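Side-chain contacts in VIN1 (Oscarella pearsei, PDB 6BFI), which probably binds actin filaments and may play a role in cell-cell adhesion, as a sponge member of the vinculin/alpha-catenin family: residues 531-534 with 535-539; 497-500 with 501-505; 137-140 with 141-144; 159-162 with 163-167. All coordinates share one frame; numbering follows the deposited sequence.

Contact 1. Residues 531-534 with 535-539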
ATOM      1  N   ALA A 531     -38.579   2.865   8.553  1.00 79.73           N
ATOM      2  CA  ALA A 531     -38.349   4.165   7.930  1.00 79.55           C
ATOM      3  C   ALA A 531     -36.938   4.672   8.207  1.00 77.17           C
ATOM      4  O   ALA A 531     -36.252   5.156   7.297  1.00 70.53           O
ATOM      5  CB  ALA A 531     -39.389   5.172   8.423  1.00 77.46           C
ATOM      6  N   SER A 532     -36.485   4.571   9.461  1.00 73.30           N
ATOM      7  CA  SER A 532     -35.134   5.018   9.781  1.00 72.72           C
ATOM      8  C   SER A 532     -34.086   4.125   9.131  1.00 69.08           C
ATOM      9  O   SER A 532     -33.018   4.610   8.741  1.00 67.09           O
ATOM     10  CB  SER A 532     -34.935   5.074  11.299  1.00 75.21           C
ATOM     11  OG  SER A 532     -35.069   3.797  11.895  1.00 78.17           O
ATOM     12  N   SER A 533     -34.372   2.826   9.000  1.00 70.79           N
ATOM     13  CA  SER A 533     -33.491   1.953   8.231  1.00 67.39           C
ATOM     14  C   SER A 533     -33.377   2.425   6.785  1.00 68.30           C
ATOM     15  O   SER A 533     -32.279   2.445   6.212  1.00 63.56           O
ATOM     16  CB  SER A 533     -33.998   0.513   8.288  1.00 72.49           C
ATOM     17  OG  SER A 533     -33.356  -0.290   7.313  1.00 75.62           O
ATOM     18  N   VAL A 534     -34.503   2.814   6.182  1.00 67.99           N
ATOM     19  CA  VAL A 534     -34.473   3.348   4.823  1.00 65.45           C
ATOM     20  C   VAL A 534     -33.635   4.620   4.768  1.00 64.11           C
ATOM     21  O   VAL A 534     -32.846   4.823   3.836  1.00 62.31           O
ATOM     22  CB  VAL A 534     -35.905   3.588   4.313  1.00 67.37           C
ATOM     23  CG1 VAL A 534     -35.887   4.402   3.031  1.00 66.45           C
ATOM     24  CG2 VAL A 534     -36.610   2.261   4.095  1.00 72.27           C
ATOM     25  N   ALA A 535     -33.785   5.492   5.768  1.00 65.23           N
ATOM     26  CA  ALA A 535     -32.990   6.717   5.807  1.00 64.36           C
ATOM     27  C   ALA A 535     -31.498   6.410   5.890  1.00 62.40           C
ATOM     28  O   ALA A 535     -30.680   7.076   5.241  1.00 61.03           O
ATOM     29  CB  ALA A 535     -33.425   7.586   6.986  1.00 66.33           C
ATOM     30  N   ARG A 536     -31.123   5.399   6.680  1.00 62.50           N
ATOM     31  CA  ARG A 536     -29.711   5.046   6.802  1.00 60.95           C
ATOM     32  C   ARG A 536     -29.172   4.457   5.503  1.00 61.91           C
ATOM     33  O   ARG A 536     -28.042   4.761   5.102  1.00 64.06           O
ATOM     34  CB  ARG A 536     -29.507   4.074   7.965  1.00 62.26           C
ATOM     35  CG  ARG A 536     -29.781   4.682   9.334  1.00 69.30           C
ATOM     36  CD  ARG A 536     -29.281   3.788  10.461  1.00 74.79           C
ATOM     37  NE  ARG A 536     -30.003   2.519  10.530  1.00 77.00           N
ATOM     38  CZ  ARG A 536     -31.061   2.301  11.304  1.00 77.03           C
ATOM     39  NH1 ARG A 536     -31.527   3.269  12.082  1.00 76.13           N
ATOM     40  NH2 ARG A 536     -31.652   1.114  11.305  1.00 75.80           N
ATOM     41  N   GLN A 537     -29.961   3.616   4.830  1.00 59.39           N
ATOM     42  CA  GLN A 537     -29.518   3.069   3.550  1.00 57.97           C
ATOM     43  C   GLN A 537     -29.357   4.169   2.507  1.00 57.11           C
ATOM     44  O   GLN A 537     -28.388   4.172   1.735  1.00 60.51           O
ATOM     45  CB  GLN A 537     -30.499   2.001   3.070  1.00 58.93           C
ATOM     46  CG  GLN A 537     -30.592   0.794   3.987  1.00 59.95           C
ATOM     47  CD  GLN A 537     -31.612  -0.222   3.519  1.00 61.29           C
ATOM     48  OE1 GLN A 537     -31.578  -0.677   2.374  1.00 61.04           O
ATOM     49  NE2 GLN A 537     -32.534  -0.583   4.405  1.00 77.51           N
ATOM     50  N   ALA A 538     -30.291   5.123   2.478  1.00 59.25           N
ATOM     51  CA  ALA A 538     -30.186   6.236   1.542  1.00 57.76           C
ATOM     52  C   ALA A 538     -28.953   7.085   1.828  1.00 60.65           C
ATOM     53  O   ALA A 538     -28.234   7.480   0.900  1.00 55.76           O
ATOM     54  CB  ALA A 538     -31.450   7.091   1.599  1.00 59.52           C
ATOM     55  N   ASN A 539     -28.688   7.378   3.106  1.00 57.38           N
ATOM     56  CA  ASN A 539     -27.499   8.161   3.434  1.00 59.84           C
ATOM     57  C   ASN A 539     -26.220   7.398   3.114  1.00 57.08           C
ATOM     58  O   ASN A 539     -25.205   8.012   2.764  1.00 54.99           O
ATOM     59  CB  ASN A 539     -27.529   8.585   4.900  1.00 66.47           C
ATOM     60  CG  ASN A 539     -27.915  10.041   5.070  1.00 78.09           C
ATOM     61  OD1 ASN A 539     -27.085  10.936   4.909  1.00 88.10           O
ATOM     62  ND2 ASN A 539     -29.181  10.288   5.388  1.00 77.45           N
TER

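Contact 2. Residues 497-500 with 501-505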
ATOM      1  N   LEU A 497     -21.198   0.615  -8.543  1.00 59.87           N
ATOM      2  CA  LEU A 497     -22.440   0.328  -9.256  1.00 51.60           C
ATOM      3  C   LEU A 497     -23.184  -0.838  -8.619  1.00 52.14           C
ATOM      4  O   LEU A 497     -24.415  -0.809  -8.495  1.00 52.90           O
ATOM      5  CB  LEU A 497     -22.143   0.038 -10.727  1.00 62.32           C
ATOM      6  CG  LEU A 497     -23.314  -0.426 -11.599  1.00 60.88           C
ATOM      7  CD1 LEU A 497     -24.487   0.543 -11.509  1.00 57.90           C
ATOM      8  CD2 LEU A 497     -22.867  -0.588 -13.042  1.00 54.80           C
ATOM      9  N   GLU A 498     -22.451  -1.872  -8.199  1.00 52.01           N
ATOM     10  CA  GLU A 498     -23.088  -2.986  -7.505  1.00 61.76           C
ATOM     11  C   GLU A 498     -23.678  -2.540  -6.173  1.00 57.55           C
ATOM     12  O   GLU A 498     -24.764  -2.990  -5.787  1.00 58.53           O
ATOM     13  CB  GLU A 498     -22.090  -4.126  -7.300  1.00 62.39           C
ATOM     14  CG  GLU A 498     -21.705  -4.858  -8.573  1.00 62.79           C
ATOM     15  CD  GLU A 498     -22.876  -5.573  -9.228  1.00 69.51           C
ATOM     16  OE1 GLU A 498     -23.918  -5.764  -8.568  1.00 76.25           O
ATOM     17  OE2 GLU A 498     -22.755  -5.947 -10.412  1.00 69.66           O
ATOM     18  N   PHE A 499     -22.978  -1.653  -5.455  1.00 51.41           N
ATOM     19  CA  PHE A 499     -23.531  -1.114  -4.215  1.00 56.77           C
ATOM     20  C   PHE A 499     -24.829  -0.364  -4.480  1.00 55.86           C
ATOM     21  O   PHE A 499     -25.789  -0.477  -3.710  1.00 52.74           O
ATOM     22  CB  PHE A 499     -22.512  -0.200  -3.527  1.00 50.43           C
ATOM     23  CG  PHE A 499     -22.934   0.264  -2.154  1.00 50.64           C
ATOM     24  CD1 PHE A 499     -23.740   1.383  -1.997  1.00 50.86           C
ATOM     25  CD2 PHE A 499     -22.519  -0.418  -1.020  1.00 50.89           C
ATOM     26  CE1 PHE A 499     -24.131   1.807  -0.740  1.00 56.99           C
ATOM     27  CE2 PHE A 499     -22.905   0.002   0.246  1.00 55.79           C
ATOM     28  CZ  PHE A 499     -23.710   1.116   0.385  1.00 51.59           C
ATOM     29  N   MET A 500     -24.881   0.400  -5.575  1.00 57.26           N
ATOM     30  CA  MET A 500     -26.089   1.153  -5.890  1.00 60.73           C
ATOM     31  C   MET A 500     -27.230   0.237  -6.310  1.00 61.96           C
ATOM     32  O   MET A 500     -28.394   0.525  -6.009  1.00 64.60           O
ATOM     33  CB  MET A 500     -25.801   2.183  -6.983  1.00 58.87           C
ATOM     34  CG  MET A 500     -24.776   3.234  -6.586  1.00 60.05           C
ATOM     35  SD  MET A 500     -25.146   4.002  -4.993  1.00 61.47           S
ATOM     36  CE  MET A 500     -23.738   5.095  -4.802  1.00 57.70           C
ATOM     37  N   LYS A 501     -26.926  -0.866  -7.000  1.00 58.82           N
ATOM     38  CA  LYS A 501     -27.974  -1.816  -7.364  1.00 58.74           C
ATOM     39  C   LYS A 501     -28.519  -2.527  -6.130  1.00 57.71           C
ATOM     40  O   LYS A 501     -29.734  -2.549  -5.899  1.00 63.87           O
ATOM     41  CB  LYS A 501     -27.442  -2.834  -8.375  1.00 59.10           C
ATOM     42  CG  LYS A 501     -27.303  -2.305  -9.797  1.00 62.32           C
ATOM     43  CD  LYS A 501     -26.752  -3.378 -10.730  1.00 57.61           C
ATOM     44  CE  LYS A 501     -26.744  -2.906 -12.178  1.00 67.68           C
ATOM     45  NZ  LYS A 501     -26.099  -3.899 -13.082  1.00 69.17           N
ATOM     46  N   VAL A 502     -27.630  -3.117  -5.325  1.00 58.83           N
ATOM     47  CA  VAL A 502     -28.062  -3.833  -4.129  1.00 62.30           C
ATOM     48  C   VAL A 502     -28.830  -2.903  -3.197  1.00 64.75           C
ATOM     49  O   VAL A 502     -29.902  -3.257  -2.685  1.00 58.52           O
ATOM     50  CB  VAL A 502     -26.847  -4.472  -3.429  1.00 59.11           C
ATOM     51  CG1 VAL A 502     -27.266  -5.134  -2.130  1.00 57.09           C
ATOM     52  CG2 VAL A 502     -26.181  -5.485  -4.350  1.00 61.23           C
ATOM     53  N   SER A 503     -28.305  -1.694  -2.980  1.00 61.31           N
ATOM     54  CA  SER A 503     -28.997  -0.720  -2.140  1.00 60.32           C
ATOM     55  C   SER A 503     -30.329  -0.294  -2.746  1.00 59.90           C
ATOM     56  O   SER A 503     -31.286  -0.040  -2.008  1.00 62.67           O
ATOM     57  CB  SER A 503     -28.108   0.504  -1.914  1.00 58.30           C
ATOM     58  OG  SER A 503     -26.915   0.152  -1.237  1.00 59.96           O
ATOM     59  N   GLU A 504     -30.413  -0.213  -4.074  1.00 58.37           N
ATOM     60  CA  GLU A 504     -31.678   0.138  -4.709  1.00 61.99           C
ATOM     61  C   GLU A 504     -32.724  -0.943  -4.469  1.00 66.38           C
ATOM     62  O   GLU A 504     -33.882  -0.641  -4.156  1.00 68.64           O
ATOM     63  CB  GLU A 504     -31.467   0.363  -6.208  1.00 68.39           C
ATOM     64  CG  GLU A 504     -32.665   0.952  -6.945  1.00 77.99           C
ATOM     65  CD  GLU A 504     -32.437   1.051  -8.445  1.00 86.04           C
ATOM     66  OE1 GLU A 504     -31.435   0.484  -8.932  1.00 87.23           O
ATOM     67  OE2 GLU A 504     -33.256   1.693  -9.138  1.00 91.56           O
ATOM     68  N   ALA A 505     -32.329  -2.212  -4.592  1.00 67.00           N
ATOM     69  CA  ALA A 505     -33.273  -3.307  -4.380  1.00 67.18           C
ATOM     70  C   ALA A 505     -33.703  -3.387  -2.919  1.00 66.05           C
ATOM     71  O   ALA A 505     -34.901  -3.466  -2.616  1.00 68.56           O
ATOM     72  CB  ALA A 505     -32.654  -4.628  -4.835  1.00 63.44           C
TER

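Contact 3. Residues 137-140 with 141-144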
ATOM      1  N   VAL A 137      17.123   9.428  23.265  1.00 67.27           N
ATOM      2  CA  VAL A 137      15.983  10.250  23.681  1.00 68.27           C
ATOM      3  C   VAL A 137      14.709   9.409  23.748  1.00 66.03           C
ATOM      4  O   VAL A 137      13.993   9.403  24.764  1.00 70.51           O
ATOM      5  CB  VAL A 137      15.814  11.450  22.733  1.00 70.61           C
ATOM      6  CG1 VAL A 137      14.479  12.134  22.977  1.00 68.60           C
ATOM      7  CG2 VAL A 137      16.963  12.432  22.909  1.00 72.88           C
ATOM      8  N   CYS A 138      14.410   8.684  22.662  1.00 63.18           N
ATOM      9  CA  CYS A 138      13.195   7.872  22.614  1.00 57.73           C
ATOM     10  C   CYS A 138      13.148   6.867  23.759  1.00 54.86           C
ATOM     11  O   CYS A 138      12.080   6.612  24.332  1.00 55.47           O
ATOM     12  CB  CYS A 138      13.097   7.149  21.269  1.00 54.79           C
ATOM     13  SG  CYS A 138      13.043   8.234  19.825  1.00 53.15           S
ATOM     14  N   ARG A 139      14.295   6.279  24.102  1.00 58.60           N
ATOM     15  CA  ARG A 139      14.346   5.350  25.224  1.00 66.75           C
ATOM     16  C   ARG A 139      14.041   6.057  26.536  1.00 71.89           C
ATOM     17  O   ARG A 139      13.325   5.512  27.382  1.00 77.92           O
ATOM     18  CB  ARG A 139      15.715   4.671  25.295  1.00 72.40           C
ATOM     19  CG  ARG A 139      15.976   3.632  24.215  1.00 74.69           C
ATOM     20  CD  ARG A 139      14.951   2.510  24.242  1.00 74.37           C
ATOM     21  NE  ARG A 139      15.424   1.337  23.511  1.00 72.85           N
ATOM     22  CZ  ARG A 139      14.661   0.300  23.178  1.00 65.47           C
ATOM     23  NH1 ARG A 139      13.376   0.289  23.498  1.00 57.36           N
ATOM     24  NH2 ARG A 139      15.186  -0.723  22.520  1.00 67.02           N
ATOM     25  N   SER A 140      14.571   7.268  26.727  1.00 72.07           N
ATOM     26  CA  SER A 140      14.307   7.986  27.971  1.00 74.08           C
ATOM     27  C   SER A 140      12.815   8.261  28.141  1.00 72.44           C
ATOM     28  O   SER A 140      12.225   7.934  29.181  1.00 67.74           O
ATOM     29  CB  SER A 140      15.108   9.288  28.019  1.00 72.88           C
ATOM     30  OG  SER A 140      14.592  10.250  27.118  1.00 71.61           O
ATOM     31  N   VAL A 141      12.180   8.844  27.117  1.00 70.04           N
ATOM     32  CA  VAL A 141      10.761   9.172  27.255  1.00 66.35           C
ATOM     33  C   VAL A 141       9.922   7.901  27.374  1.00 60.79           C
ATOM     34  O   VAL A 141       8.972   7.834  28.171  1.00 57.80           O
ATOM     35  CB  VAL A 141      10.303  10.065  26.085  1.00 67.50           C
ATOM     36  CG1 VAL A 141      10.681   9.447  24.759  1.00 72.52           C
ATOM     37  CG2 VAL A 141       8.808  10.312  26.154  1.00 66.47           C
ATOM     38  N   GLN A 142      10.277   6.866  26.610  1.00 54.09           N
ATOM     39  CA  GLN A 142       9.560   5.599  26.698  1.00 57.87           C
ATOM     40  C   GLN A 142       9.644   5.012  28.102  1.00 66.58           C
ATOM     41  O   GLN A 142       8.650   4.501  28.631  1.00 71.57           O
ATOM     42  CB  GLN A 142      10.117   4.617  25.673  1.00 59.01           C
ATOM     43  CG  GLN A 142       9.400   3.290  25.638  1.00 57.86           C
ATOM     44  CD  GLN A 142      10.109   2.278  24.770  1.00 59.18           C
ATOM     45  OE1 GLN A 142      11.339   2.220  24.739  1.00 58.74           O
ATOM     46  NE2 GLN A 142       9.337   1.476  24.051  1.00 58.42           N
ATOM     47  N   GLU A 143      10.823   5.081  28.721  1.00 68.70           N
ATOM     48  CA  GLU A 143      10.972   4.596  30.089  1.00 72.18           C
ATOM     49  C   GLU A 143      10.143   5.424  31.061  1.00 66.41           C
ATOM     50  O   GLU A 143       9.532   4.876  31.984  1.00 63.31           O
ATOM     51  CB  GLU A 143      12.445   4.611  30.498  1.00 82.25           C
ATOM     52  CG  GLU A 143      13.294   3.551  29.815  1.00 88.87           C
ATOM     53  CD  GLU A 143      14.778   3.847  29.905  1.00 95.15           C
ATOM     54  OE1 GLU A 143      15.155   4.815  30.600  1.00100.66           O
ATOM     55  OE2 GLU A 143      15.569   3.112  29.276  1.00 95.28           O
ATOM     56  N   TYR A 144      10.100   6.747  30.867  1.00 68.78           N
ATOM     57  CA  TYR A 144       9.320   7.576  31.779  1.00 74.17           C
ATOM     58  C   TYR A 144       7.819   7.388  31.604  1.00 75.42           C
ATOM     59  O   TYR A 144       7.056   7.754  32.505  1.00 75.46           O
ATOM     60  CB  TYR A 144       9.678   9.053  31.609  1.00 77.83           C
ATOM     61  CG  TYR A 144       9.075   9.931  32.687  1.00 80.46           C
ATOM     62  CD1 TYR A 144       9.432   9.770  34.020  1.00 82.58           C
ATOM     63  CD2 TYR A 144       8.144  10.913  32.374  1.00 78.67           C
ATOM     64  CE1 TYR A 144       8.882  10.563  35.008  1.00 82.90           C
ATOM     65  CE2 TYR A 144       7.591  11.712  33.356  1.00 80.28           C
ATOM     66  CZ  TYR A 144       7.964  11.532  34.671  1.00 84.32           C
ATOM     67  OH  TYR A 144       7.414  12.324  35.650  1.00 94.76           O
TER

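Contact 4. Residues 159-162 with 163-167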
ATOM      1  N   THR A 159       2.887  16.977  38.101  1.00 91.30           N
ATOM      2  CA  THR A 159       4.343  16.866  38.030  1.00 92.64           C
ATOM      3  C   THR A 159       4.770  15.934  36.901  1.00 88.92           C
ATOM      4  O   THR A 159       5.659  16.263  36.105  1.00 90.09           O
ATOM      5  CB  THR A 159       4.897  16.372  39.366  1.00 94.96           C
ATOM      6  OG1 THR A 159       4.456  15.029  39.597  1.00 83.32           O
ATOM      7  CG2 THR A 159       4.413  17.263  40.504  1.00102.20           C
ATOM      8  N   PHE A 160       4.146  14.755  36.825  1.00 84.65           N
ATOM      9  CA  PHE A 160       4.429  13.819  35.742  1.00 78.86           C
ATOM     10  C   PHE A 160       4.199  14.465  34.382  1.00 78.39           C
ATOM     11  O   PHE A 160       4.993  14.271  33.455  1.00 77.80           O
ATOM     12  CB  PHE A 160       3.561  12.569  35.905  1.00 76.52           C
ATOM     13  CG  PHE A 160       3.401  11.763  34.644  1.00 77.35           C
ATOM     14  CD1 PHE A 160       4.359  10.837  34.270  1.00 80.13           C
ATOM     15  CD2 PHE A 160       2.278  11.919  33.843  1.00 73.84           C
ATOM     16  CE1 PHE A 160       4.208  10.092  33.115  1.00 75.14           C
ATOM     17  CE2 PHE A 160       2.122  11.178  32.692  1.00 68.75           C
ATOM     18  CZ  PHE A 160       3.087  10.263  32.326  1.00 72.48           C
ATOM     19  N   LEU A 161       3.120  15.239  34.247  1.00 81.04           N
ATOM     20  CA  LEU A 161       2.847  15.927  32.990  1.00 78.76           C
ATOM     21  C   LEU A 161       3.967  16.902  32.648  1.00 83.07           C
ATOM     22  O   LEU A 161       4.499  16.891  31.529  1.00 88.47           O
ATOM     23  CB  LEU A 161       1.500  16.649  33.082  1.00 80.78           C
ATOM     24  CG  LEU A 161       0.698  16.978  31.819  1.00 80.28           C
ATOM     25  CD1 LEU A 161      -0.716  17.383  32.204  1.00 77.32           C
ATOM     26  CD2 LEU A 161       1.350  18.076  30.988  1.00 84.43           C
ATOM     27  N   GLN A 162       4.348  17.751  33.608  1.00 85.69           N
ATOM     28  CA  GLN A 162       5.395  18.735  33.365  1.00 86.88           C
ATOM     29  C   GLN A 162       6.765  18.102  33.170  1.00 83.51           C
ATOM     30  O   GLN A 162       7.685  18.792  32.717  1.00 76.76           O
ATOM     31  CB  GLN A 162       5.450  19.750  34.509  1.00 90.88           C
ATOM     32  CG  GLN A 162       6.375  19.363  35.649  1.00 93.20           C
ATOM     33  CD  GLN A 162       6.452  20.433  36.720  1.00102.35           C
ATOM     34  OE1 GLN A 162       5.482  21.152  36.964  1.00106.87           O
ATOM     35  NE2 GLN A 162       7.612  20.550  37.360  1.00105.00           N
ATOM     36  N   ASN A 163       6.931  16.822  33.508  1.00 82.63           N
ATOM     37  CA  ASN A 163       8.146  16.104  33.144  1.00 83.83           C
ATOM     38  C   ASN A 163       8.031  15.403  31.798  1.00 84.07           C
ATOM     39  O   ASN A 163       9.054  15.164  31.145  1.00 80.64           O
ATOM     40  CB  ASN A 163       8.506  15.072  34.216  1.00 85.69           C
ATOM     41  CG  ASN A 163       8.647  15.688  35.591  1.00 92.31           C
ATOM     42  OD1 ASN A 163       8.699  16.908  35.735  1.00 96.23           O
ATOM     43  ND2 ASN A 163       8.716  14.840  36.613  1.00 94.58           N
ATOM     44  N   LEU A 164       6.813  15.077  31.367  1.00 84.70           N
ATOM     45  CA  LEU A 164       6.602  14.335  30.131  1.00 79.29           C
ATOM     46  C   LEU A 164       6.542  15.234  28.905  1.00 81.90           C
ATOM     47  O   LEU A 164       6.987  14.824  27.827  1.00 80.58           O
ATOM     48  CB  LEU A 164       5.309  13.518  30.224  1.00 75.76           C
ATOM     49  CG  LEU A 164       4.994  12.598  29.042  1.00 68.99           C
ATOM     50  CD1 LEU A 164       6.001  11.464  28.968  1.00 65.43           C
ATOM     51  CD2 LEU A 164       3.575  12.058  29.130  1.00 68.39           C
ATOM     52  N   THR A 165       6.006  16.447  29.044  1.00 86.25           N
ATOM     53  CA  THR A 165       5.891  17.338  27.890  1.00 86.11           C
ATOM     54  C   THR A 165       7.241  17.727  27.293  1.00 85.84           C
ATOM     55  O   THR A 165       7.398  17.615  26.063  1.00 86.62           O
ATOM     56  CB  THR A 165       5.069  18.574  28.273  1.00 88.46           C
ATOM     57  OG1 THR A 165       3.728  18.177  28.582  1.00 88.52           O
ATOM     58  CG2 THR A 165       5.045  19.577  27.130  1.00 86.02           C
ATOM     59  N   PRO A 166       8.243  18.181  28.064  1.00 86.26           N
ATOM     60  CA  PRO A 166       9.513  18.563  27.422  1.00 83.86           C
ATOM     61  C   PRO A 166      10.236  17.395  26.773  1.00 80.81           C
ATOM     62  O   PRO A 166      10.840  17.565  25.705  1.00 86.71           O
ATOM     63  CB  PRO A 166      10.320  19.170  28.579  1.00 84.37           C
ATOM     64  CG  PRO A 166       9.762  18.540  29.795  1.00 85.78           C
ATOM     65  CD  PRO A 166       8.295  18.393  29.523  1.00 86.94           C
ATOM     66  N   GLY A 167      10.190  16.210  27.385  1.00 79.08           N
ATOM     67  CA  GLY A 167      10.796  15.044  26.761  1.00 77.78           C
ATOM     68  C   GLY A 167      10.110  14.657  25.464  1.00 71.07           C
ATOM     69  O   GLY A 167      10.774  14.374  24.460  1.00 68.35           O
TER

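Contact 1. Residues 531-534 with 535-539
Ser533 and Gln537 join side chains one turn apart on helix 524-550, part of the all-helical bundle architecture of the vinculin family. The polar contact is a hydrogen bond from Gln537 NE2 to Ser533 OG, 3.0 Å long with an N-H...O angle of 145°; the hydroxyl oxygen lies almost exactly in the amide plane. Ser533 can offer this oxygen because OG is anti to its backbone N (chi1 166°) and leans along the helix toward the next turn. NE2 has a second acceptor, Asp510 OD2 on helix 496-519, so the amide also joins two consecutive helices. Beneath the side chains runs the regular i to i+4 ladder, in which Gln537 N binds Ser533 O at 2.9 Å.

Around the turn, Val534 packs on Val511 of helix 496-519, whereas Ala535 and Ala538 meet Ile572 of helix 572-584.

Arg536 folds back over the preceding turn, its chain bent at chi3 (-65°). Ser532 OG bonds to Ile528 O and Ala529 O behind it, and Arg536 NH1 stays 3.6 Å from Ser532 OG. One guanidinium face is covered near its rim by Ser532 O and by Ser533 CA, which lies 3.7 Å from Arg536 NH2.

Contact 2. Residues 497-500 with 501-505
Residues 497-500 and 501-505 are successive turns of one unbroken helix, and four i to i+4 backbone bonds run from the first to the second. That of Val502 N to Glu498 O is nearly straight, with an N-H...O angle of 174°, while Glu504 N comes to Met500 O from above the carbonyl plane. Phe499 O is gripped twice by one residue: Ser503 N reaches it at 2.9 Å, and Ser503 OG donates to it over 2.8 Å from the opposite face of the carbonyl plane.

The second bond depends on the serine torsion, which holds OG beside its own backbone N (chi1 -62°) and sends it back toward the preceding turn. There Ser503 OG also sits over one face of the Phe499 ring, toward its rim, 3.3 Å from Phe499 CE1. This buried side of helix 496-519 packs within a helical bundle of the vinculin fold: Phe499 reaches Val372 of helix 344-375 and Val544 of helix 524-550, Met500 meets Val541 and Ile613, and Ser503 touches Val541.

On another side, Lys501 stretches out fully beyond CG and passes obliquely by Leu497, Lys501 CE to Leu497 CD1 4.2 Å. Lys501 NZ remains 4.7 Å from Glu498 OE2, too far for a salt bridge, though some electrostatic attraction is likely. That carboxylate bonds to Gln362 NE2, and Glu504 OE2 forms a salt bridge with Arg610.

Contact 3. Residues 137-140 with 141-144
Arg139 NH1 donates to Gln142 OE1 across a single turn of helix 102-145, a long helix of the vinculin-family bundle fold. From Arg139 NH1 to Gln142 OE1 the bond is 3.1 Å, with an N-H...O angle of 154°. It meets a lone pair in the plane of the glutamine carbonyl, and OE1 in turn lies at the edge of the guanidinium, close to its plane. The guanidinium and amide planes are also nearly coplanar, 20° apart, and the two chains run side by side. Arg139 attains this by bending at chi2 (-59°), whereas Gln142 is extended.

One carboxylate oxygen fixes the pair from outside: Glu243 OE2 on helix 224-249 forms a salt bridge with Arg139 NH1 and accepts from Gln142 NE2. Three side chains thus close a polar ring between two helices, which probably limits rotation of both the amide and the guanidinium. Cys138 packs alongside on Ile242 and Ile246 of the same neighbouring helix.

Val141 belongs to a face covered by helix 154-178, where it touches Met168 and Met171. Val141 CG1 is tucked between the backbone N and carbonyl carbon (chi1 52°), 3.2 Å from Cys138 O and close to Val137 O. Val137 O takes two donors: Val141 N at 3.0 Å, nearly in line with the carbonyl bond, and Ser140 OG at 2.6 Å, in the carbonyl plane on a lone pair.

Contact 4. Residues 159-162 with 163-167
Asn163 folds its side chain back over the turn that begins at Thr159, and its N bonds to Thr159 O at 2.9 Å, with a weak second bond to Phe160 O. Its CG lies beside its own backbone N (chi1 -56°), which brings the amide close to Thr159 O; ND2 finds its probable partner in Tyr144 OH on helix 102-145. Gln162 crosses the asparagine at a slant, its CG 3.4 Å from Asn163 OD1, the two amide planes 69° apart.

Leu164 runs alongside Phe160, both side chains heading the same way. Leu164 CD2 lies 3.7 Å from Phe160 CZ, with CE2 of the same ring a little farther. Both are buried, and Leu164 also packs on Val141, Tyr144 and Leu145. The backbone N of Leu164 bonds weakly to Phe160 O and, from well above the carbonyl plane, to Leu161 O at 2.9 Å.

Thr165 gives Leu161 O a further donor, its N at 2.9 Å, while OG1 adds a weak bond and lies 3.4 Å from Leu161 CD2. Pro166 has no N-H for Gln162 O; its CD sits 3.3 Å from that oxygen instead. The break in the ladder, preceded by the i to i+3 bond of Leu164, is characteristic of a proline kink inside a continuous alpha helix, here helix 154-178 of the vinculin-family bundle.

How the contacts relate
From the N terminus the order is contact 3, contact 4, contact 2, contact 1. Each stays within one helix, so none closes a long loop, and they lie in series without nesting or crossing. Contacts 3 and 4 are on the consecutive helices 102-145 and 154-178 and touch directly through Tyr144, whose OH packs 3.3 Å from Phe160 CA. Contacts 2 and 1 occupy another consecutive pair, helices 496-519 and 524-550; their centres are about 14 Å apart and their nearest atoms about 4 Å. The two pairs are far apart, with contacts 2 and 3 on opposite sides of the chain's centre, their own centres about 52 Å apart.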